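Side-chain contacts in 3-methyladenine dna-glycosylase (Archaeoglobus fulgidus, PDB 2JHN), which belongs to the AlkA-type DNA glycosylases of the helix-hairpin-helix superfamily and joins a TATA-box-binding-protein-like domain to a helical repair domain: residues 10-13 and 14-18; 194-197 and 198-201; 257-260 and 261-265. The protein carries 1 engineered substitution. All coordinates share one frame; numbering follows the deposited sequence. Where two conformers were deposited one is given.

Contact 1. Residues 10-13 and 14-18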
loop_
_atom_site.group_PDB
_atom_site.type_symbol
_atom_site.label_atom_id
_atom_site.label_comp_id
_atom_site.label_asym_id
_atom_site.label_seq_id
_atom_site.Cartn_x
_atom_site.Cartn_y
_atom_site.Cartn_z
ATOM N N VAL A 10 -15.805 -8.486 6.334
ATOM C CA VAL A 10 -14.379 -8.395 6.007
ATOM C C VAL A 10 -13.650 -9.201 7.070
ATOM O O VAL A 10 -14.043 -9.210 8.253
ATOM C CB VAL A 10 -13.916 -6.917 5.963
ATOM C CG1 VAL A 10 -13.950 -6.292 7.354
ATOM C CG2 VAL A 10 -12.525 -6.772 5.324
ATOM N N ASN A 11 -12.635 -9.937 6.652
ATOM C CA ASN A 11 -11.773 -10.620 7.577
ATOM C C ASN A 11 -10.646 -9.667 7.995
ATOM O O ASN A 11 -9.680 -9.488 7.263
ATOM C CB ASN A 11 -11.214 -11.888 6.948
ATOM C CG ASN A 11 -10.434 -12.718 7.932
ATOM O OD1 ASN A 11 -9.509 -12.239 8.556
ATOM N ND2 ASN A 11 -10.832 -13.980 8.099
ATOM N N TRP A 12 -10.791 -9.066 9.176
ATOM C CA TRP A 12 -9.815 -8.102 9.680
ATOM C C TRP A 12 -8.438 -8.718 9.866
ATOM O O TRP A 12 -7.421 -8.075 9.593
ATOM C CB TRP A 12 -10.306 -7.500 10.999
ATOM C CG TRP A 12 -9.465 -6.364 11.511
ATOM C CD1 TRP A 12 -8.549 -6.402 12.541
ATOM C CD2 TRP A 12 -9.467 -5.023 11.025
ATOM N NE1 TRP A 12 -7.971 -5.156 12.709
ATOM C CE2 TRP A 12 -8.534 -4.290 11.806
ATOM C CE3 TRP A 12 -10.168 -4.362 10.005
ATOM C CZ2 TRP A 12 -8.285 -2.922 11.595
ATOM C CZ3 TRP A 12 -9.908 -2.989 9.785
ATOM C CH2 TRP A 12 -8.981 -2.296 10.576
ATOM N N GLU A 13 -8.387 -9.963 10.340
ATOM C CA GLU A 13 -7.108 -10.604 10.582
ATOM C C GLU A 13 -6.286 -10.706 9.289
ATOM O O GLU A 13 -5.092 -10.438 9.292
ATOM C CB GLU A 13 -7.289 -11.981 11.266
ATOM C CG GLU A 13 -8.185 -11.953 12.511
ATOM C CD GLU A 13 -9.637 -12.332 12.211
ATOM O OE1 GLU A 13 -10.018 -13.505 12.457
ATOM O OE2 GLU A 13 -10.403 -11.476 11.719
ATOM N N LEU A 14 -6.950 -11.071 8.186
ATOM C CA LEU A 14 -6.311 -11.117 6.857
ATOM C C LEU A 14 -5.898 -9.722 6.334
ATOM O O LEU A 14 -4.828 -9.573 5.754
ATOM C CB LEU A 14 -7.207 -11.821 5.836
ATOM C CG LEU A 14 -7.312 -13.354 5.947
ATOM C CD1 LEU A 14 -8.145 -13.917 4.803
ATOM C CD2 LEU A 14 -5.954 -14.043 5.973
ATOM N N LYS A 15 -6.750 -8.721 6.546
ATOM C CA LYS A 15 -6.371 -7.319 6.243
ATOM C C LYS A 15 -5.089 -6.922 6.976
ATOM O O LYS A 15 -4.196 -6.331 6.382
ATOM C CB LYS A 15 -7.500 -6.332 6.575
ATOM C CG LYS A 15 -8.693 -6.371 5.627
ATOM C CD LYS A 15 -8.351 -5.940 4.220
ATOM C CE LYS A 15 -9.607 -5.436 3.503
ATOM N NZ LYS A 15 -9.213 -5.198 2.108
ATOM N N MET A 16 -4.994 -7.268 8.263
ATOM C CA MET A 16 -3.806 -6.949 9.072
ATOM C C MET A 16 -2.563 -7.779 8.695
ATOM O O MET A 16 -1.437 -7.290 8.800
ATOM C CB MET A 16 -4.138 -7.046 10.571
ATOM C CG MET A 16 -5.226 -6.089 11.039
ATOM S SD MET A 16 -4.799 -4.345 10.736
ATOM C CE MET A 16 -5.753 -4.004 9.251
ATOM N N LYS A 17 -2.776 -9.020 8.255
ATOM C CA LYS A 17 -1.680 -9.896 7.822
ATOM C C LYS A 17 -0.937 -9.302 6.636
ATOM O O LYS A 17 0.227 -9.636 6.385
ATOM C CB LYS A 17 -2.214 -11.275 7.438
ATOM C CG LYS A 17 -2.037 -12.358 8.503
ATOM C CD LYS A 17 -2.747 -13.648 8.065
ATOM C CE LYS A 17 -2.500 -13.932 6.593
ATOM N NZ LYS A 17 -1.303 -14.750 6.388
ATOM N N PHE A 18 -1.605 -8.410 5.910
ATOM C CA PHE A 18 -0.987 -7.765 4.759
ATOM C C PHE A 18 0.230 -6.937 5.151
ATOM O O PHE A 18 1.137 -6.788 4.351
ATOM C CB PHE A 18 -1.990 -6.893 3.996
ATOM C CG PHE A 18 -1.531 -6.524 2.624
ATOM C CD1 PHE A 18 -1.681 -7.418 1.563
ATOM C CD2 PHE A 18 -0.967 -5.265 2.384
ATOM C CE1 PHE A 18 -1.249 -7.082 0.286
ATOM C CE2 PHE A 18 -0.537 -4.910 1.087
ATOM C CZ PHE A 18 -0.674 -5.822 0.050
#

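Contact 2. Residues 194-197 and 198-201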
loop_
_atom_site.group_PDB
_atom_site.type_symbol
_atom_site.label_atom_id
_atom_site.label_comp_id
_atom_site.label_asym_id
_atom_site.label_seq_id
_atom_site.Cartn_x
_atom_site.Cartn_y
_atom_site.Cartn_z
ATOM N N GLU A 194 8.119 18.796 -5.338
ATOM C CA GLU A 194 6.961 18.911 -6.229
ATOM C C GLU A 194 5.738 19.445 -5.502
ATOM O O GLU A 194 5.403 18.994 -4.409
ATOM C CB GLU A 194 6.645 17.559 -6.888
ATOM C CG GLU A 194 7.755 17.033 -7.788
ATOM C CD GLU A 194 7.832 17.803 -9.104
ATOM O OE1 GLU A 194 6.907 17.704 -9.930
ATOM O OE2 GLU A 194 8.800 18.546 -9.296
ATOM N N GLU A 195 5.073 20.422 -6.108
ATOM C CA GLU A 195 3.841 20.973 -5.556
ATOM C C GLU A 195 2.644 20.185 -6.061
ATOM O O GLU A 195 2.722 19.549 -7.118
ATOM C CB GLU A 195 3.687 22.441 -5.973
ATOM C CG GLU A 195 4.620 23.367 -5.232
ATOM C CD GLU A 195 4.013 23.876 -3.950
ATOM O OE1 GLU A 195 2.924 23.390 -3.553
ATOM O OE2 GLU A 195 4.621 24.773 -3.335
ATOM N N ASN A 196 1.546 20.243 -5.304
ATOM C CA ASN A 196 0.254 19.660 -5.690
ATOM C C ASN A 196 0.313 18.155 -5.976
ATOM O O ASN A 196 -0.443 17.617 -6.783
ATOM C CB ASN A 196 -0.362 20.432 -6.873
ATOM C CG ASN A 196 -0.495 21.935 -6.577
ATOM O OD1 ASN A 196 -1.080 22.326 -5.570
ATOM N ND2 ASN A 196 0.044 22.770 -7.461
ATOM N N LEU A 197 1.254 17.481 -5.329
ATOM C CA LEU A 197 1.488 16.074 -5.626
ATOM C C LEU A 197 0.275 15.162 -5.336
ATOM O O LEU A 197 0.016 14.201 -6.077
ATOM C CB LEU A 197 2.787 15.634 -4.909
ATOM C CG LEU A 197 3.534 14.369 -5.259
ATOM C CD1 LEU A 197 3.902 14.281 -6.750
ATOM C CD2 LEU A 197 4.770 14.332 -4.373
ATOM N N GLU A 198 -0.531 15.487 -4.318
ATOM C CA GLU A 198 -1.700 14.643 -4.046
ATOM C C GLU A 198 -2.665 14.602 -5.250
ATOM O O GLU A 198 -3.416 13.651 -5.422
ATOM C CB GLU A 198 -2.426 15.091 -2.770
ATOM C CG GLU A 198 -3.467 14.074 -2.241
ATOM C CD GLU A 198 -2.865 12.735 -1.752
ATOM O OE1 GLU A 198 -1.633 12.657 -1.488
ATOM O OE2 GLU A 198 -3.670 11.767 -1.625
ATOM N N GLU A 199 -2.633 15.640 -6.092
ATOM C CA GLU A 199 -3.502 15.655 -7.283
ATOM C C GLU A 199 -3.210 14.546 -8.300
ATOM O O GLU A 199 -4.054 14.229 -9.143
ATOM C CB GLU A 199 -3.485 17.033 -7.978
ATOM C CG GLU A 199 -4.002 18.159 -7.084
ATOM C CD GLU A 199 -3.879 19.545 -7.730
ATOM O OE1 GLU A 199 -3.322 19.642 -8.841
ATOM O OE2 GLU A 199 -4.298 20.534 -7.092
ATOM N N LEU A 200 -2.022 13.935 -8.204
ATOM C CA LEU A 200 -1.623 12.879 -9.141
ATOM C C LEU A 200 -2.624 11.729 -9.140
ATOM O O LEU A 200 -2.809 11.070 -10.160
ATOM C CB LEU A 200 -0.203 12.373 -8.809
ATOM C CG LEU A 200 0.536 11.571 -9.883
ATOM C CD1 LEU A 200 0.810 12.414 -11.147
ATOM C CD2 LEU A 200 1.844 10.994 -9.297
ATOM N N LYS A 201 -3.259 11.499 -7.991
ATOM C CA LYS A 201 -4.319 10.489 -7.872
ATOM C C LYS A 201 -5.450 10.631 -8.875
ATOM O O LYS A 201 -6.062 9.649 -9.261
ATOM C CB LYS A 201 -4.941 10.528 -6.483
ATOM C CG LYS A 201 -4.230 9.691 -5.506
ATOM C CD LYS A 201 -4.977 9.658 -4.207
ATOM C CE LYS A 201 -5.711 8.363 -4.065
ATOM N NZ LYS A 201 -6.458 8.405 -2.787
HETATM O O HOH W 1 -3.059 21.105 -4.689
#

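Contact 3. Residues 257-260 and 261-265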
loop_
_atom_site.group_PDB
_atom_site.type_symbol
_atom_site.label_atom_id
_atom_site.label_comp_id
_atom_site.label_asym_id
_atom_site.label_seq_id
_atom_site.Cartn_x
_atom_site.Cartn_y
_atom_site.Cartn_z
ATOM N N GLN A 257 7.798 -17.273 -15.888
ATOM C CA GLN A 257 7.428 -16.594 -17.122
ATOM C C GLN A 257 7.988 -15.173 -17.164
ATOM O O GLN A 257 8.348 -14.607 -16.126
ATOM C CB GLN A 257 5.906 -16.568 -17.308
ATOM C CG GLN A 257 5.246 -17.959 -17.303
ATOM C CD GLN A 257 5.784 -18.875 -18.407
ATOM O OE1 GLN A 257 6.591 -19.776 -18.148
ATOM N NE2 GLN A 257 5.352 -18.630 -19.640
ATOM N N SER A 258 8.068 -14.633 -18.379
ATOM C CA SER A 258 8.507 -13.260 -18.633
ATOM C C SER A 258 7.418 -12.251 -18.245
ATOM O O SER A 258 6.242 -12.602 -18.191
ATOM C CB SER A 258 8.839 -13.097 -20.125
ATOM O OG SER A 258 7.654 -13.080 -20.919
ATOM N N ALA A 259 7.811 -10.997 -18.021
ATOM C CA ALA A 259 6.853 -9.920 -17.757
ATOM C C ALA A 259 5.826 -9.761 -18.883
ATOM O O ALA A 259 4.637 -9.533 -18.622
ATOM C CB ALA A 259 7.588 -8.607 -17.495
ATOM N N GLU A 260 6.256 -9.919 -20.139
ATOM C CA GLU A 260 5.318 -9.791 -21.268
ATOM C C GLU A 260 4.203 -10.866 -21.255
ATOM O O GLU A 260 3.044 -10.583 -21.560
ATOM C CB GLU A 260 6.053 -9.700 -22.639
ATOM C CG GLU A 260 6.947 -10.864 -23.018
ATOM C CD GLU A 260 7.614 -10.690 -24.394
ATOM O OE1 GLU A 260 7.031 -10.026 -25.282
ATOM O OE2 GLU A 260 8.724 -11.226 -24.584
ATOM N N LYS A 261 4.560 -12.083 -20.864
ATOM C CA LYS A 261 3.604 -13.193 -20.751
ATOM C C LYS A 261 2.637 -12.965 -19.567
ATOM O O LYS A 261 1.424 -13.221 -19.659
ATOM C CB LYS A 261 4.364 -14.508 -20.557
ATOM C CG LYS A 261 3.473 -15.751 -20.647
ATOM C CD LYS A 261 3.016 -15.955 -22.104
ATOM C CE LYS A 261 1.789 -16.828 -22.199
ATOM N NZ LYS A 261 1.514 -17.164 -23.634
ATOM N N VAL A 262 3.192 -12.482 -18.456
ATOM C CA VAL A 262 2.381 -12.119 -17.295
ATOM C C VAL A 262 1.387 -11.006 -17.629
ATOM O O VAL A 262 0.223 -11.089 -17.259
ATOM C CB VAL A 262 3.246 -11.748 -16.095
ATOM C CG1 VAL A 262 2.399 -11.113 -14.964
ATOM C CG2 VAL A 262 3.999 -12.959 -15.595
ATOM N N ARG A 263 1.847 -9.971 -18.339
ATOM C CA ARG A 263 0.946 -8.943 -18.852
ATOM C C ARG A 263 -0.190 -9.476 -19.698
ATOM O O ARG A 263 -1.317 -8.979 -19.630
ATOM C CB ARG A 263 1.734 -7.911 -19.671
ATOM C CG ARG A 263 1.820 -6.591 -19.007
ATOM C CD ARG A 263 2.706 -5.639 -19.754
ATOM N NE ARG A 263 3.420 -4.853 -18.768
ATOM C CZ ARG A 263 4.713 -4.979 -18.488
ATOM N NH1 ARG A 263 5.475 -5.849 -19.146
ATOM N NH2 ARG A 263 5.246 -4.211 -17.547
ATOM N N GLU A 264 0.129 -10.477 -20.522
ATOM C CA GLU A 264 -0.828 -11.101 -21.417
ATOM C C GLU A 264 -1.902 -11.831 -20.599
ATOM O O GLU A 264 -3.092 -11.640 -20.847
ATOM C CB GLU A 264 -0.084 -12.034 -22.395
ATOM C CG GLU A 264 -0.943 -12.803 -23.390
ATOM C CD GLU A 264 -0.277 -14.097 -23.867
ATOM O OE1 GLU A 264 0.953 -14.111 -24.113
ATOM O OE2 GLU A 264 -0.993 -15.114 -23.981
ATOM N N ILE A 265 -1.470 -12.628 -19.618
ATOM C CA ILE A 265 -2.359 -13.272 -18.630
ATOM C C ILE A 265 -3.288 -12.289 -17.898
ATOM O O ILE A 265 -4.508 -12.509 -17.812
ATOM C CB ILE A 265 -1.560 -14.137 -17.592
ATOM C CG1 ILE A 265 -1.361 -15.551 -18.128
ATOM C CG2 ILE A 265 -2.302 -14.221 -16.220
ATOM C CD1 ILE A 265 -2.688 -16.272 -18.492
#

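Contact 1. Residues 10-13 and 14-18
Met16 lies against the Trp12 indole one helical turn further on, and this pair forms the tight part of the contact. Met16 CG sits over the face of the five-membered ring of Trp12, 3.7 Å from that ring's centroid, a CH-pi contact. With CG beside its own backbone N (chi1 -61°) and further bends at chi2 and chi3, the methionine chain folds back along the indole: SD stands obliquely to the five-membered ring in a Met-aromatic contact, and Met16 CE reaches the six-membered part, 3.6 Å from Trp12 CZ2 and toward the rim of the face. Both side chains also rest on Trp35 of strand 34-41, and Trp12 NE1 donates to Gly33 O, which fixes the indole beside the sheet.

The short helix 12-17, within the TATA-box-binding-protein-like region, starts here. Asn11 is its N-cap: OD1 accepts from Leu14 N at 2.8 Å, the donor tilted 34° from the carbonyl plane, while the main-chain Asn11 O takes Lys15 N at 3.1 Å. CG of Asn11 lies anti to the backbone N (chi1 -173°), which swings the amide forward over the first turn, where Leu14 CG packs against Asn11 CG at 3.8 Å. Met16 N to Trp12 O and Lys17 N to Glu13 O continue the helical bonding.

A second, smaller apolar touch joins Val10 CG2 to Lys15 CE at 3.7 Å, their side chains crossing at about a right angle; the buried lysine runs on to put NZ on the carbonyls of Gly81 and Phe108. The packing thins on the solvent side, where Glu13 is exposed and bent at chi2 and the partly exposed Lys17 touches it only slightly.

Contact 2. Residues 194-197 and 198-201
From Asn196 onward the backbone winds into a 3-10 turn, with Glu199 N bonded to Asn196 O and Leu200 N to Leu197 O, each at 3.0 Å, the first bond the more bent with an N-H...O angle of 143° against 164° for the second.

On the outer side Asn196 and Glu199 lie alongside each other and point the same way, their amide and carboxylate planes nearly parallel. Asn196 CB meets Glu199 OE1 at 3.6 Å, and a water joins the pair further out. It donates to Asn196 OD1 at 2.5 Å, a distance short for such a bond and not to be read as a sign of strength, and to Glu199 OE2 at 2.8 Å. The water thus spans the two oxygens, Asn196 OD1 and Glu199 OE2, which lie 4.0 Å apart. Glu199 has CG beside its backbone N (chi1 -61°), and an extended chain from there lays the carboxylate alongside the asparagine; Glu199 CB passes Asn196 O at 3.3 Å.

The inner side is apolar. Leu197 and Leu200 are buried, touching Val118 at the start of helix 118-127 and Tyr211 of helix 205-213, and Leu200 CB lies on the Leu197 carbonyl oxygen. Glu198 turns to a separate task, its OE1 accepting from Val118 N. Such a split, with leucines inward and acidic and amide groups outward, is that of an amphipathic 3-10 turn, here linking helices 182-192 and 205-213 of the helix-hairpin-helix glycosylase domain.

Contact 3. Residues 257-260 and 261-265
Ser258 and Lys261 make the first-shell bond that opens helix 259-270: Ser258 OG accepts from Lys261 N at 3.3 Å with an N-H...O angle of 157°, the N-cap bond of this helix. OG stands between the backbone N and the carbonyl carbon (chi1 73°), which directs it at the first turn. Ser258 O takes Val262 N at 3.1 Å, and Lys261 N only weakly.

Ala259 O then accepts from Arg263 N at 2.8 Å, and Ala259 CB lies 3.8 Å from Arg263 NH1. Val262 CG2 rests 3.4 Å from Ser258 O, on the inward side, where Val243 and Val247 of helix 241-251 cover it. Alongside, Gln257 and Lys261 run in the same direction, with Gln257 CB 4.1 Å from Lys261 CB.

Further out, Lys261 NZ bridges to Glu264 OE1 at 3.1 Å, reaching it on the syn side and 24° out of the carboxylate plane, with a weaker bond to OE2. The Arg263 NH2 is held by salt bridges to Asp239 and Glu224, while Gln257 O takes Arg244 NE just before the cap.

The paired Lys261 and Glu264 probably offset each other's charge near the protein surface, while Arg263, with its NH2 shared between Asp239 and Glu224, ties the first turn to acidic groups elsewhere in the domain.

The three contacts follow one another along the chain without overlap. Contact 1 opens helix 12-17 in the TATA-box-binding-protein-like region, beside the antiparallel sheet; contacts 2 and 3 both fall in the helix-hairpin-helix glycosylase region, in the link between helices 182-192 and 205-213 and at the start of helix 259-270. Their centres lie about 30 Å (1 and 2), 29 Å (1 and 3) and 31 Å (2 and 3) apart, and nowhere closer than about 15 Å between nearest atoms. Contacts 1 and 2 sit on opposite sides of the chain's centre. The three therefore order separate parts of the chain, one by the sheet and two in the helical region, without touching one another.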